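Long-range contact in protein NAGD (Escherichia coli, PDB 2C4N), which dephosphorylates ribonucleoside 5'-phosphates and probably a broad range of other phosphorylated compounds, using magnesium as cofactor: residues 39-53 with 62-74. Sequence-based numbering, arbitrary orientation.
With PO4 (phosphate ion), chain D.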
# COMPACT_ATOMS: atom_id res chain seq x y z
N VAL A 39 24.64 -3.65 -25.43
CA VAL A 39 23.39 -2.92 -25.37
C VAL A 39 23.51 -1.90 -24.24
O VAL A 39 23.87 -2.25 -23.12
CB VAL A 39 22.19 -3.84 -25.07
CG1 VAL A 39 20.96 -3.02 -24.72
CG2 VAL A 39 21.89 -4.72 -26.28
N LEU A 40 23.26 -0.63 -24.56
CA LEU A 40 23.31 0.43 -23.57
C LEU A 40 21.85 0.68 -23.23
O LEU A 40 21.07 1.19 -24.04
CB LEU A 40 23.98 1.68 -24.14
CG LEU A 40 25.43 1.45 -24.58
CD1 LEU A 40 26.08 2.79 -24.92
CD2 LEU A 40 26.21 0.75 -23.46
N LEU A 41 21.49 0.30 -22.01
CA LEU A 41 20.12 0.38 -21.53
C LEU A 41 19.75 1.58 -20.66
O LEU A 41 20.55 2.05 -19.85
CB LEU A 41 19.81 -0.90 -20.75
CG LEU A 41 18.41 -1.11 -20.17
CD1 LEU A 41 17.45 -1.50 -21.29
CD2 LEU A 41 18.46 -2.20 -19.11
N THR A 42 18.54 2.08 -20.86
CA THR A 42 18.03 3.16 -20.04
C THR A 42 16.54 2.97 -19.86
O THR A 42 15.83 2.60 -20.79
CB THR A 42 18.28 4.57 -20.63
OG1 THR A 42 17.69 5.54 -19.75
CG2 THR A 42 17.68 4.71 -22.02
N ASN A 43 16.06 3.21 -18.64
CA ASN A 43 14.66 3.06 -18.32
C ASN A 43 13.81 4.20 -18.84
O ASN A 43 12.58 4.10 -18.87
CB ASN A 43 14.48 2.95 -16.81
CG ASN A 43 13.86 1.65 -16.40
OD1 ASN A 43 14.09 0.62 -17.04
ND2 ASN A 43 13.09 1.67 -15.32
N TYR A 44 14.44 5.30 -19.26
CA TYR A 44 13.69 6.43 -19.74
C TYR A 44 13.37 6.34 -21.23
O TYR A 44 14.18 5.92 -22.04
CB TYR A 44 14.40 7.73 -19.34
CG TYR A 44 14.40 7.89 -17.82
CD1 TYR A 44 15.42 7.34 -17.04
CD2 TYR A 44 13.33 8.51 -17.16
CE1 TYR A 44 15.38 7.39 -15.65
CE2 TYR A 44 13.28 8.56 -15.77
CZ TYR A 44 14.31 8.00 -15.01
OH TYR A 44 14.25 8.04 -13.63
N PRO A 45 12.13 6.71 -21.59
CA PRO A 45 11.59 6.68 -22.95
C PRO A 45 11.66 7.91 -23.83
O PRO A 45 11.18 7.87 -24.95
CB PRO A 45 10.15 6.30 -22.70
CG PRO A 45 9.83 7.17 -21.48
CD PRO A 45 11.07 7.00 -20.61
N SER A 46 12.23 8.99 -23.33
CA SER A 46 12.26 10.24 -24.10
C SER A 46 13.23 10.36 -25.27
O SER A 46 12.94 11.08 -26.23
CB SER A 46 12.50 11.42 -23.15
OG SER A 46 11.49 11.50 -22.15
N GLN A 47 14.37 9.67 -25.22
CA GLN A 47 15.34 9.83 -26.30
C GLN A 47 15.38 8.72 -27.34
O GLN A 47 15.15 7.56 -27.02
CB GLN A 47 16.73 10.03 -25.69
CG GLN A 47 16.83 11.23 -24.76
CD GLN A 47 18.24 11.48 -24.25
OE1 GLN A 47 18.75 10.77 -23.39
NE2 GLN A 47 18.88 12.52 -24.79
N THR A 48 15.69 9.09 -28.58
CA THR A 48 15.82 8.12 -29.66
C THR A 48 17.26 7.64 -29.60
O THR A 48 18.08 8.23 -28.90
CB THR A 48 15.61 8.77 -31.04
OG1 THR A 48 16.63 9.77 -31.24
CG2 THR A 48 14.24 9.43 -31.14
N GLY A 49 17.57 6.59 -30.35
CA GLY A 49 18.93 6.09 -30.36
C GLY A 49 19.89 7.18 -30.82
O GLY A 49 20.98 7.33 -30.27
N GLN A 50 19.47 7.97 -31.79
CA GLN A 50 20.33 9.02 -32.31
C GLN A 50 20.53 10.11 -31.29
O GLN A 50 21.60 10.63 -31.17
CB GLN A 50 19.81 9.57 -33.64
CG GLN A 50 20.77 10.48 -34.40
CD GLN A 50 22.05 9.76 -34.85
OE1 GLN A 50 22.04 9.00 -35.81
NE2 GLN A 50 23.13 10.01 -34.14
N ASP A 51 19.48 10.43 -30.55
CA ASP A 51 19.59 11.45 -29.51
C ASP A 51 20.64 11.01 -28.50
O ASP A 51 21.47 11.80 -28.07
CB ASP A 51 18.27 11.64 -28.75
CG ASP A 51 17.18 12.29 -29.58
OD1 ASP A 51 17.51 13.10 -30.48
OD2 ASP A 51 15.99 12.02 -29.31
N LEU A 52 20.57 9.74 -28.11
CA LEU A 52 21.50 9.20 -27.14
C LEU A 52 22.92 9.18 -27.68
O LEU A 52 23.86 9.49 -26.95
CB LEU A 52 21.06 7.79 -26.73
CG LEU A 52 19.85 7.79 -25.80
CD1 LEU A 52 19.25 6.39 -25.71
CD2 LEU A 52 20.27 8.29 -24.42
N ALA A 53 23.08 8.82 -28.95
CA ALA A 53 24.41 8.79 -29.55
C ALA A 53 24.98 10.21 -29.58
O ALA A 53 26.17 10.42 -29.33
CB ALA A 53 24.35 8.21 -30.96
N ASP A 62 32.10 7.96 -28.16
CA ASP A 62 31.56 7.59 -29.46
C ASP A 62 31.09 6.15 -29.59
O ASP A 62 31.88 5.22 -29.47
CB ASP A 62 32.59 7.87 -30.56
CG ASP A 62 33.00 9.33 -30.62
OD1 ASP A 62 32.15 10.20 -30.37
OD2 ASP A 62 34.18 9.60 -30.94
N VAL A 63 29.80 5.98 -29.84
CA VAL A 63 29.20 4.66 -30.02
C VAL A 63 28.11 4.75 -31.08
O VAL A 63 27.59 5.84 -31.36
CB VAL A 63 28.57 4.12 -28.71
CG1 VAL A 63 29.66 3.87 -27.67
CG2 VAL A 63 27.56 5.12 -28.17
N PRO A 64 27.75 3.62 -31.70
CA PRO A 64 26.72 3.56 -32.74
C PRO A 64 25.31 3.76 -32.16
O PRO A 64 25.07 3.47 -30.99
CB PRO A 64 26.89 2.15 -33.31
CG PRO A 64 28.31 1.79 -32.96
CD PRO A 64 28.46 2.34 -31.58
N ASP A 65 24.40 4.26 -32.99
CA ASP A 65 23.00 4.48 -32.59
C ASP A 65 22.37 3.15 -32.18
O ASP A 65 21.54 3.07 -31.27
CB ASP A 65 22.17 4.98 -33.78
CG ASP A 65 22.43 6.43 -34.11
OD1 ASP A 65 23.48 6.96 -33.69
OD2 ASP A 65 21.58 7.02 -34.81
N SER A 66 22.78 2.11 -32.90
CA SER A 66 22.26 0.76 -32.72
C SER A 66 22.43 0.10 -31.37
O SER A 66 21.70 -0.84 -31.05
CB SER A 66 22.86 -0.16 -33.78
OG SER A 66 24.26 -0.30 -33.60
N VAL A 67 23.40 0.54 -30.57
CA VAL A 67 23.60 -0.10 -29.28
C VAL A 67 22.60 0.33 -28.22
O VAL A 67 22.39 -0.40 -27.25
CB VAL A 67 25.03 0.14 -28.72
CG1 VAL A 67 26.06 -0.42 -29.68
CG2 VAL A 67 25.28 1.62 -28.46
N PHE A 68 21.94 1.47 -28.40
CA PHE A 68 20.98 1.94 -27.41
C PHE A 68 19.65 1.20 -27.39
O PHE A 68 19.11 0.81 -28.43
CB PHE A 68 20.71 3.44 -27.57
CG PHE A 68 21.91 4.29 -27.32
CD1 PHE A 68 22.71 4.74 -28.38
CD2 PHE A 68 22.30 4.59 -26.02
CE1 PHE A 68 23.87 5.47 -28.14
CE2 PHE A 68 23.46 5.31 -25.77
CZ PHE A 68 24.25 5.75 -26.83
N TYR A 69 19.13 1.00 -26.18
CA TYR A 69 17.84 0.33 -26.01
C TYR A 69 17.14 1.03 -24.86
O TYR A 69 17.61 0.99 -23.72
CB TYR A 69 18.03 -1.16 -25.70
CG TYR A 69 16.81 -2.00 -25.97
CD1 TYR A 69 16.20 -1.98 -27.23
CD2 TYR A 69 16.27 -2.82 -24.99
CE1 TYR A 69 15.07 -2.76 -27.50
CE2 TYR A 69 15.14 -3.61 -25.24
CZ TYR A 69 14.55 -3.57 -26.50
OH TYR A 69 13.43 -4.34 -26.76
N THR A 70 16.03 1.69 -25.15
CA THR A 70 15.27 2.41 -24.14
C THR A 70 13.97 1.69 -23.82
O THR A 70 13.58 0.76 -24.52
CB THR A 70 14.90 3.82 -24.63
OG1 THR A 70 13.87 3.70 -25.62
CG2 THR A 70 16.11 4.52 -25.24
N SER A 71 13.30 2.13 -22.76
CA SER A 71 12.03 1.53 -22.38
C SER A 71 10.98 1.78 -23.45
O SER A 71 9.97 1.08 -23.49
CB SER A 71 11.55 2.08 -21.03
OG SER A 71 11.39 3.48 -21.08
N ALA A 72 11.20 2.77 -24.30
CA ALA A 72 10.24 3.08 -25.37
C ALA A 72 10.39 2.03 -26.47
O ALA A 72 9.40 1.53 -27.00
CB ALA A 72 10.48 4.49 -25.93
N MET A 73 11.63 1.72 -26.80
CA MET A 73 11.92 0.71 -27.82
C MET A 73 11.43 -0.65 -27.32
O MET A 73 10.84 -1.41 -28.07
CB MET A 73 13.43 0.65 -28.08
CG MET A 73 14.00 1.96 -28.61
SD MET A 73 15.78 1.88 -28.75
CE MET A 73 16.19 3.54 -29.29
N ALA A 74 11.69 -0.93 -26.05
CA ALA A 74 11.28 -2.18 -25.43
C ALA A 74 9.77 -2.31 -25.42
O ALA A 74 9.23 -3.40 -25.64
CB ALA A 74 11.84 -2.28 -24.01
P PO4 D . 18.87 4.71 -16.29
O1 PO4 D . 19.72 4.70 -17.51
O2 PO4 D . 17.96 3.53 -16.32
O3 PO4 D . 19.72 4.65 -15.09
O4 PO4 D . 18.07 5.96 -16.27
O HOH W 1 13.62 5.58 -27.39
O HOH W 2 28.24 8.49 -29.55
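With Phe68 CG anti to its own carbonyl carbon (chi1 -64°), the ring of Phe68 is laid beneath helix 49-53, under Leu52 CB, which stands over the ring centre in a CH-pi contact of 3.4 Å to the centroid. The chi1 of Leu52 (-74°) brings its CD1 alongside Phe68 CD2, while Val67 CG2 lies over the rim of the opposite face and Leu40 CD1 reaches Phe68 CE2 at 3.7 Å. A flat, wide ring suits this layer between helix and sheet, and small Ala53 lets the helix backbone come close: Ala53 N lies 3.5 Å from Phe68 CE1. Were Phe68 an alanine, Leu52 CB and Leu40 CD1 would probably lose the ring they share, and a gap would open between helix and sheet.

Strands 39-42 and 68-70 run parallel: Leu40 N donates to Val67 O (2.8 Å), Tyr69 N to Leu40 O, and Thr42 N to Tyr69 O. Beyond them, Ser71 OG, short enough to fold back, donates to Asn43 O (2.6 Å), approaching from above the carbonyl plane. Thr70 caps the following helix, its OG1 accepting from Met73 N. At the same strand end Asn43 N donates to phosphate O2 (3.0 Å), an ion also held by Lys176 NZ and the backbone N of Asp11. This is a beta-alpha-beta crossover of the HAD Rossmann-like core, which carries Thr42 and Asn43, probable substrate-binding residues, at the C-terminal end of its first strand.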